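Uncharacterized protein Atu1656 (PDB 2OJH) is of unknown function but belongs to the TolB family and folds as a six-bladed beta-propeller, a shape that often serves as a binding platform. Local coordinates at residues Y180-F189 and W200-E210; L264-M274 and F286-V294. All coordinates share one frame; numbering follows the deposited sequence. Where two conformers were deposited one is given.

How the contacts relate
The two contacts lie on opposite sides of the chain's centre, 26 Å apart between their centres, with nearest atoms about 11 Å apart, so neither touches the other. Contact 1 (180-189 with 200-210) sits inside one blade, the four-stranded sheet 175-180, 186-191, 198-203 and 209-211, and joins its two middle strands. Contact 2 (264-274 with 286-294) links two sheets: the outermost strand of the following blade, 262-267, and the C-terminal strand 285-291, which pairs with strand 22-28 from the start of the chain. One therefore illustrates how a blade is built, the other how the ring is closed. No ligand or active site is identified for either.

Contact 1 (Y180-F189 and W200-E210); sequences YSPDGRWIYF and WRVRVDGSSVE
W186 is held between two arginines of strand 200-203. On one face the guanidinium of R201 lies flat, its plane 8° from that of the indole and its CZ 3.7 Å from the centroid of the W186 five-membered ring, a cation-pi stack. On the opposite face R203 presents aliphatic carbon rather than charge: its CD stands 3.3 Å from the centroid of the W186 six-membered ring. Bends at chi2 (-67°) and chi3 (-36°) then turn R203 back toward the backbone, where NE donates to R185 O at 2.8 Å in a nearly straight bond. V204 N reaches that same oxygen from the other side of its carbonyl plane, so two donors grip it.

A second shell fixes R201. R201 NE and R201 NH1 both donate to E210 OE2, each at 2.8 Å, a side-on salt bridge that orients the plate against the indole, while NH2 donates to Y188 OH. That hydroxyl is also hydrogen-bonded to M256 O. R201 CB meanwhile sits over the centre of the Y188 ring, 4.0 Å from its centroid.

Beneath these side chains the backbones pair antiparallel, strand axes 4.6 Å apart at closest approach. I187 with V202 and F189 with W200 are hydrogen-bonded pairs, the latter including W200 N to F189 O at 2.8 Å. Their side chains share a face, where W200 CB packs over the F189 ring and V202 CB approaches F189 CE1.

The strands are the two middle ones of a four-stranded propeller blade, flanked by 175-180 and 209-211. The I187 side chain touches T144 of strand 142-149 in the preceding blade, and that of Y188 touches P222 and P224 of strand 217-224 in the next.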
# COMPACT_ATOMS: atom_id res chain seq x y z
N TYR A 180 -1.84 -8.97 -2.03
CA TYR A 180 -1.73 -10.41 -2.22
C TYR A 180 -0.56 -11.06 -1.49
O TYR A 180 0.51 -10.47 -1.34
CB TYR A 180 -1.52 -10.72 -3.69
CG TYR A 180 -2.68 -10.41 -4.59
CD1 TYR A 180 -2.92 -9.11 -5.04
CD2 TYR A 180 -3.55 -11.42 -5.00
CE1 TYR A 180 -3.99 -8.84 -5.91
CE2 TYR A 180 -4.61 -11.16 -5.84
CZ TYR A 180 -4.83 -9.86 -6.30
OH TYR A 180 -5.89 -9.63 -7.16
N SER A 181 -0.75 -12.32 -1.08
CA SER A 181 0.40 -13.16 -0.74
C SER A 181 1.11 -13.53 -2.05
O SER A 181 0.45 -13.59 -3.10
CB SER A 181 -0.06 -14.42 0.00
OG SER A 181 -0.93 -15.21 -0.80
N PRO A 182 2.44 -13.76 -2.01
CA PRO A 182 3.18 -14.06 -3.26
C PRO A 182 2.80 -15.39 -3.93
O PRO A 182 3.06 -15.56 -5.12
CB PRO A 182 4.65 -14.08 -2.82
CG PRO A 182 4.63 -14.31 -1.36
CD PRO A 182 3.34 -13.75 -0.84
N ASP A 183 2.20 -16.32 -3.20
CA ASP A 183 1.73 -17.56 -3.82
C ASP A 183 0.40 -17.35 -4.54
O ASP A 183 -0.07 -18.22 -5.28
CB ASP A 183 1.65 -18.70 -2.81
CG ASP A 183 0.52 -18.54 -1.79
OD1 ASP A 183 -0.32 -17.61 -1.90
OD2 ASP A 183 0.49 -19.38 -0.87
N GLY A 184 -0.19 -16.19 -4.32
CA GLY A 184 -1.40 -15.79 -5.02
C GLY A 184 -2.66 -16.47 -4.52
O GLY A 184 -3.68 -16.41 -5.19
N ARG A 185 -2.58 -17.14 -3.38
CA ARG A 185 -3.73 -17.83 -2.82
C ARG A 185 -4.57 -16.94 -1.89
O ARG A 185 -5.77 -17.18 -1.70
CB ARG A 185 -3.28 -19.10 -2.06
CG ARG A 185 -2.66 -20.21 -2.96
CD ARG A 185 -2.70 -21.62 -2.30
NE ARG A 185 -2.59 -21.62 -0.83
CZ ARG A 185 -3.56 -22.00 0.01
NH1 ARG A 185 -3.35 -21.95 1.33
NH2 ARG A 185 -4.73 -22.44 -0.45
N TRP A 186 -3.93 -15.92 -1.33
CA TRP A 186 -4.57 -15.07 -0.33
C TRP A 186 -4.43 -13.59 -0.64
O TRP A 186 -3.45 -13.16 -1.26
CB TRP A 186 -3.95 -15.32 1.05
CG TRP A 186 -4.14 -16.69 1.61
CD1 TRP A 186 -3.26 -17.73 1.53
CD2 TRP A 186 -5.27 -17.17 2.35
NE1 TRP A 186 -3.79 -18.84 2.17
CE2 TRP A 186 -5.02 -18.52 2.68
CE3 TRP A 186 -6.48 -16.59 2.77
CZ2 TRP A 186 -5.92 -19.29 3.42
CZ3 TRP A 186 -7.39 -17.37 3.49
CH2 TRP A 186 -7.09 -18.70 3.82
N ILE A 187 -5.39 -12.81 -0.14
CA ILE A 187 -5.28 -11.36 -0.09
C ILE A 187 -5.37 -11.00 1.40
O ILE A 187 -6.33 -11.38 2.05
CB ILE A 187 -6.42 -10.69 -0.89
CG1 ILE A 187 -6.18 -10.86 -2.41
CG2 ILE A 187 -6.54 -9.19 -0.51
CD1 ILE A 187 -7.44 -10.71 -3.24
N TYR A 188 -4.36 -10.30 1.93
CA TYR A 188 -4.36 -9.84 3.33
C TYR A 188 -4.94 -8.43 3.31
O TYR A 188 -4.74 -7.65 2.34
CB TYR A 188 -2.93 -9.80 3.90
CG TYR A 188 -2.35 -11.16 4.25
CD1 TYR A 188 -2.05 -12.12 3.27
CD2 TYR A 188 -2.11 -11.51 5.60
CE1 TYR A 188 -1.53 -13.40 3.63
CE2 TYR A 188 -1.59 -12.75 5.95
CZ TYR A 188 -1.30 -13.68 4.97
OH TYR A 188 -0.80 -14.89 5.35
N PHE A 189 -5.69 -8.10 4.37
CA PHE A 189 -6.39 -6.82 4.45
C PHE A 189 -6.68 -6.55 5.93
O PHE A 189 -6.33 -7.38 6.79
CB PHE A 189 -7.66 -6.84 3.58
CG PHE A 189 -8.75 -7.78 4.09
CD1 PHE A 189 -8.71 -9.16 3.80
CD2 PHE A 189 -9.80 -7.28 4.85
CE1 PHE A 189 -9.68 -10.01 4.29
CE2 PHE A 189 -10.80 -8.15 5.34
CZ PHE A 189 -10.73 -9.52 5.06
N TRP A 200 -6.76 -9.49 8.58
CA TRP A 200 -7.49 -10.67 8.14
C TRP A 200 -6.91 -11.09 6.78
O TRP A 200 -6.16 -10.33 6.15
CB TRP A 200 -8.99 -10.37 8.01
CG TRP A 200 -9.72 -10.23 9.35
CD1 TRP A 200 -9.63 -9.19 10.24
CD2 TRP A 200 -10.65 -11.14 9.90
NE1 TRP A 200 -10.45 -9.40 11.33
CE2 TRP A 200 -11.09 -10.61 11.15
CE3 TRP A 200 -11.16 -12.38 9.48
CZ2 TRP A 200 -12.00 -11.26 11.96
CZ3 TRP A 200 -12.06 -13.03 10.29
CH2 TRP A 200 -12.48 -12.47 11.52
N ARG A 201 -7.23 -12.30 6.36
CA ARG A 201 -6.94 -12.69 4.99
C ARG A 201 -8.11 -13.45 4.36
O ARG A 201 -8.79 -14.20 5.03
CB ARG A 201 -5.63 -13.49 4.90
CG ARG A 201 -5.63 -14.83 5.61
CD ARG A 201 -4.32 -15.57 5.34
NE ARG A 201 -4.40 -16.96 5.76
CZ ARG A 201 -3.40 -17.83 5.68
NH1 ARG A 201 -3.60 -19.08 6.10
NH2 ARG A 201 -2.22 -17.47 5.19
N VAL A 202 -8.34 -13.21 3.07
CA VAL A 202 -9.41 -13.88 2.33
C VAL A 202 -8.79 -14.62 1.14
O VAL A 202 -7.82 -14.14 0.55
CB VAL A 202 -10.51 -12.86 1.86
CG1 VAL A 202 -9.95 -11.79 0.89
CG2 VAL A 202 -11.71 -13.60 1.26
N ARG A 203 -9.34 -15.78 0.78
CA ARG A 203 -8.85 -16.49 -0.41
C ARG A 203 -9.15 -15.65 -1.66
O ARG A 203 -10.17 -14.96 -1.71
CB ARG A 203 -9.53 -17.86 -0.57
CG ARG A 203 -9.24 -18.88 0.52
CD ARG A 203 -7.80 -19.34 0.53
NE ARG A 203 -7.21 -19.46 -0.80
CZ ARG A 203 -7.41 -20.48 -1.62
NH1 ARG A 203 -6.82 -20.48 -2.81
NH2 ARG A 203 -8.18 -21.50 -1.26
N VAL A 204 -8.30 -15.74 -2.68
CA VAL A 204 -8.55 -14.92 -3.88
C VAL A 204 -9.88 -15.28 -4.53
O VAL A 204 -10.48 -14.43 -5.18
CB VAL A 204 -7.38 -14.91 -4.93
CG1 VAL A 204 -6.09 -14.43 -4.29
CG2 VAL A 204 -7.18 -16.25 -5.55
N ASP A 205 -10.36 -16.50 -4.30
CA ASP A 205 -11.69 -16.91 -4.82
C ASP A 205 -12.83 -16.51 -3.88
O ASP A 205 -13.99 -16.78 -4.16
CB ASP A 205 -11.74 -18.41 -5.14
CG ASP A 205 -11.80 -19.29 -3.89
OD1 ASP A 205 -11.81 -18.77 -2.75
OD2 ASP A 205 -11.83 -20.53 -4.06
N GLY A 206 -12.49 -15.89 -2.76
CA GLY A 206 -13.49 -15.35 -1.85
C GLY A 206 -14.03 -16.30 -0.80
O GLY A 206 -14.87 -15.90 0.01
N SER A 207 -13.64 -17.57 -0.91
CA SER A 207 -14.44 -18.68 -0.38
C SER A 207 -14.24 -18.92 1.11
O SER A 207 -15.09 -19.55 1.79
CB SER A 207 -14.15 -19.97 -1.16
OG SER A 207 -12.80 -20.35 -0.99
N SER A 208 -13.11 -18.45 1.61
CA SER A 208 -12.86 -18.45 3.03
C SER A 208 -12.09 -17.19 3.41
O SER A 208 -11.44 -16.55 2.57
CB SER A 208 -12.13 -19.72 3.50
OG SER A 208 -10.73 -19.62 3.35
N VAL A 209 -12.23 -16.84 4.69
CA VAL A 209 -11.63 -15.65 5.29
C VAL A 209 -11.24 -16.05 6.72
O VAL A 209 -11.89 -16.91 7.33
CB VAL A 209 -12.63 -14.45 5.28
CG1 VAL A 209 -13.88 -14.74 6.14
CG2 VAL A 209 -11.96 -13.13 5.71
N GLU A 210 -10.20 -15.43 7.26
CA GLU A 210 -9.72 -15.76 8.62
C GLU A 210 -8.91 -14.64 9.28
O GLU A 210 -8.29 -13.83 8.59
CB GLU A 210 -8.94 -17.08 8.64
CG GLU A 210 -7.79 -17.10 7.68
CD GLU A 210 -7.17 -18.49 7.53
OE1 GLU A 210 -7.91 -19.51 7.44
OE2 GLU A 210 -5.94 -18.57 7.48

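Contact 2 (L264-M274 and F286-V294); sequences LFDLFGGQGTM and FAYVRYFPV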
# COMPACT_ATOMS: atom_id res chain seq x y z
N LEU A 264 9.41 -3.83 14.80
CA LEU A 264 10.69 -3.55 14.18
C LEU A 264 11.22 -2.21 14.72
O LEU A 264 12.37 -2.13 15.15
CB LEU A 264 10.54 -3.52 12.65
CG LEU A 264 10.15 -4.87 12.08
CD1 LEU A 264 10.06 -4.76 10.52
CD2 LEU A 264 11.12 -5.99 12.49
N PHE A 265 10.40 -1.15 14.69
CA PHE A 265 10.81 0.13 15.28
C PHE A 265 9.57 0.99 15.56
O PHE A 265 8.53 0.74 14.98
CB PHE A 265 11.79 0.86 14.36
CG PHE A 265 11.40 0.84 12.91
CD1 PHE A 265 11.83 -0.19 12.09
CD2 PHE A 265 10.61 1.86 12.36
CE1 PHE A 265 11.48 -0.22 10.73
CE2 PHE A 265 10.27 1.85 11.00
CZ PHE A 265 10.69 0.79 10.20
N ASP A 266 9.69 1.94 16.50
CA ASP A 266 8.72 3.03 16.66
C ASP A 266 8.92 4.04 15.54
O ASP A 266 10.01 4.17 14.98
CB ASP A 266 8.92 3.75 17.96
CG ASP A 266 8.66 2.87 19.18
OD1 ASP A 266 7.97 1.84 19.04
OD2 ASP A 266 9.14 3.21 20.27
N LEU A 267 7.87 4.79 15.25
CA LEU A 267 7.91 5.73 14.14
C LEU A 267 6.87 6.84 14.34
O LEU A 267 5.77 6.61 14.86
CB LEU A 267 7.70 4.99 12.83
CG LEU A 267 7.53 5.82 11.56
CD1 LEU A 267 8.32 5.24 10.41
CD2 LEU A 267 6.07 5.89 11.17
N PHE A 268 7.23 8.05 13.91
CA PHE A 268 6.29 9.14 13.87
C PHE A 268 5.75 9.18 12.46
O PHE A 268 6.49 9.37 11.48
CB PHE A 268 6.95 10.46 14.26
CG PHE A 268 5.99 11.60 14.34
CD1 PHE A 268 5.18 11.76 15.46
CD2 PHE A 268 5.86 12.48 13.28
CE1 PHE A 268 4.28 12.80 15.54
CE2 PHE A 268 4.95 13.54 13.34
CZ PHE A 268 4.16 13.70 14.47
N GLY A 269 4.44 8.93 12.35
CA GLY A 269 3.81 8.81 11.04
C GLY A 269 2.45 8.13 11.13
O GLY A 269 1.62 8.49 11.98
N GLY A 270 2.23 7.14 10.28
CA GLY A 270 0.93 6.51 10.12
C GLY A 270 0.54 6.68 8.68
O GLY A 270 1.08 6.00 7.81
N GLN A 271 -0.39 7.59 8.41
CA GLN A 271 -0.79 7.81 7.01
C GLN A 271 0.45 8.24 6.22
O GLN A 271 1.18 9.14 6.65
CB GLN A 271 -1.90 8.87 6.94
CG GLN A 271 -2.25 9.32 5.50
CD GLN A 271 -3.00 8.25 4.73
OE1 GLN A 271 -3.09 7.11 5.18
NE2 GLN A 271 -3.57 8.61 3.60
N GLY A 272 0.67 7.63 5.05
CA GLY A 272 1.83 7.93 4.20
C GLY A 272 3.04 7.02 4.43
O GLY A 272 3.86 6.80 3.52
N THR A 273 3.16 6.49 5.65
CA THR A 273 4.31 5.66 6.01
C THR A 273 4.47 4.49 5.03
O THR A 273 5.56 4.25 4.49
CB THR A 273 4.21 5.20 7.51
OG1 THR A 273 4.36 6.35 8.33
CG2 THR A 273 5.29 4.20 7.88
N MSE A 274 3.38 3.75 4.77
CA MSE A 274 3.46 2.59 3.87
C MSE A 274 2.09 2.20 3.30
O MSE A 274 1.71 1.02 3.36
CB MSE A 274 4.13 1.36 4.55
CG MSE A 274 3.39 0.83 5.73
SE MSE A 274 4.26 -0.76 6.51
CE MSE A 274 6.02 0.08 6.90
N PHE A 286 12.14 -3.40 3.05
CA PHE A 286 10.99 -2.62 2.61
C PHE A 286 11.24 -1.11 2.72
O PHE A 286 12.04 -0.67 3.57
CB PHE A 286 9.73 -3.06 3.38
CG PHE A 286 9.81 -2.82 4.85
CD1 PHE A 286 9.51 -1.57 5.35
CD2 PHE A 286 10.17 -3.85 5.74
CE1 PHE A 286 9.58 -1.30 6.70
CE2 PHE A 286 10.24 -3.61 7.12
CZ PHE A 286 9.95 -2.34 7.60
N ALA A 287 10.56 -0.32 1.87
CA ALA A 287 10.62 1.14 1.91
C ALA A 287 9.44 1.68 2.75
O ALA A 287 8.38 1.04 2.82
CB ALA A 287 10.59 1.73 0.46
N TYR A 288 9.67 2.82 3.40
CA TYR A 288 8.66 3.47 4.26
C TYR A 288 9.02 4.96 4.42
O TYR A 288 10.15 5.37 4.08
CB TYR A 288 8.55 2.75 5.62
CG TYR A 288 9.81 2.87 6.46
CD1 TYR A 288 10.91 2.04 6.22
CD2 TYR A 288 9.90 3.85 7.47
CE1 TYR A 288 12.10 2.19 6.97
CE2 TYR A 288 11.07 4.00 8.22
CZ TYR A 288 12.15 3.15 7.97
OH TYR A 288 13.30 3.30 8.68
N VAL A 289 8.08 5.77 4.91
CA VAL A 289 8.36 7.18 5.18
C VAL A 289 8.17 7.43 6.65
O VAL A 289 7.13 7.10 7.20
CB VAL A 289 7.45 8.16 4.39
CG1 VAL A 289 8.00 9.62 4.47
CG2 VAL A 289 7.33 7.72 2.91
N ARG A 290 9.19 8.02 7.27
CA ARG A 290 9.14 8.49 8.64
C ARG A 290 8.89 10.00 8.51
O ARG A 290 9.42 10.65 7.61
CB ARG A 290 10.50 8.19 9.31
CG ARG A 290 10.76 8.83 10.68
CD ARG A 290 12.26 8.68 11.09
NE ARG A 290 12.67 7.28 10.98
CZ ARG A 290 12.51 6.38 11.95
NH1 ARG A 290 12.00 6.73 13.12
NH2 ARG A 290 12.90 5.12 11.74
N TYR A 291 8.08 10.55 9.41
CA TYR A 291 7.80 11.97 9.36
C TYR A 291 8.37 12.69 10.56
O TYR A 291 8.78 12.06 11.52
CB TYR A 291 6.29 12.23 9.22
CG TYR A 291 5.74 11.65 7.94
CD1 TYR A 291 5.88 12.35 6.74
CD2 TYR A 291 5.16 10.39 7.93
CE1 TYR A 291 5.42 11.82 5.55
CE2 TYR A 291 4.70 9.83 6.74
CZ TYR A 291 4.82 10.56 5.57
OH TYR A 291 4.38 10.06 4.39
N PHE A 292 8.41 14.01 10.47
CA PHE A 292 8.84 14.85 11.59
C PHE A 292 7.70 15.83 11.87
O PHE A 292 7.06 16.31 10.92
CB PHE A 292 10.12 15.60 11.23
CG PHE A 292 11.22 14.70 10.73
CD1 PHE A 292 11.96 13.92 11.63
CD2 PHE A 292 11.49 14.60 9.38
CE1 PHE A 292 12.96 13.05 11.17
CE2 PHE A 292 12.51 13.74 8.92
CZ PHE A 292 13.23 12.96 9.82
N PRO A 293 7.40 16.10 13.15
CA PRO A 293 6.33 17.04 13.46
C PRO A 293 6.47 18.42 12.80
O PRO A 293 7.60 18.90 12.61
CB PRO A 293 6.39 17.17 15.00
CG PRO A 293 7.64 16.51 15.43
CD PRO A 293 7.98 15.50 14.37
N VAL A 294 5.35 19.05 12.45
CA VAL A 294 5.38 20.36 11.80
C VAL A 294 5.59 21.48 12.80
O VAL A 294 5.24 21.32 13.98
CB VAL A 294 4.12 20.65 10.95
CG1 VAL A 294 4.02 19.68 9.82
CG2 VAL A 294 2.85 20.64 11.79
O HOH W 1 10.09 8.73 14.04
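The junction between the last complete four-stranded blade and the sheet joining both chain ends is made here, where the chain leaves strand 264-267, turns a corner at F268 and, through residues 269-273, lies against strand 286-291. Two backbone hydrogen bonds join the segments: Y291 N donates to F268 O at 2.9 Å, and V289 N to T273 O at 3.0 Å. T273 OG1 adds a bond of 3.1 Å to V289 O and accepts from G270 N, so one hydroxyl ties the glycine-rich turn to the neighbouring strand. Y291 slots its ring edge against that turn, with its OH 3.3 Å from G272 C and hydrogen-bonded to F44 O.

Between the strands, L264, F265, F286 and Y288 interlock. F265 and Y288 reach across to meet, their ring planes inclined at 39°, and F265 CZ lies over one face of the Y288 ring, 3.6 Å from Y288 CZ. L264 CD1 meets the edge of the F286 ring. At the corner, F268, its CG anti to the backbone N (chi1 -176°), reaches P293 beyond strand 286-291, whose CD lies over the ring face, 4.1 Å from the centroid. A water accepts from both F268 N and R290 NH1; R290 NE forms a salt bridge with E25.

Strand 286-291 pairs with strand 22-28, so N- and C-terminal strands share one sheet beside blade 217-267, the Velcro closure found in many beta-propellers.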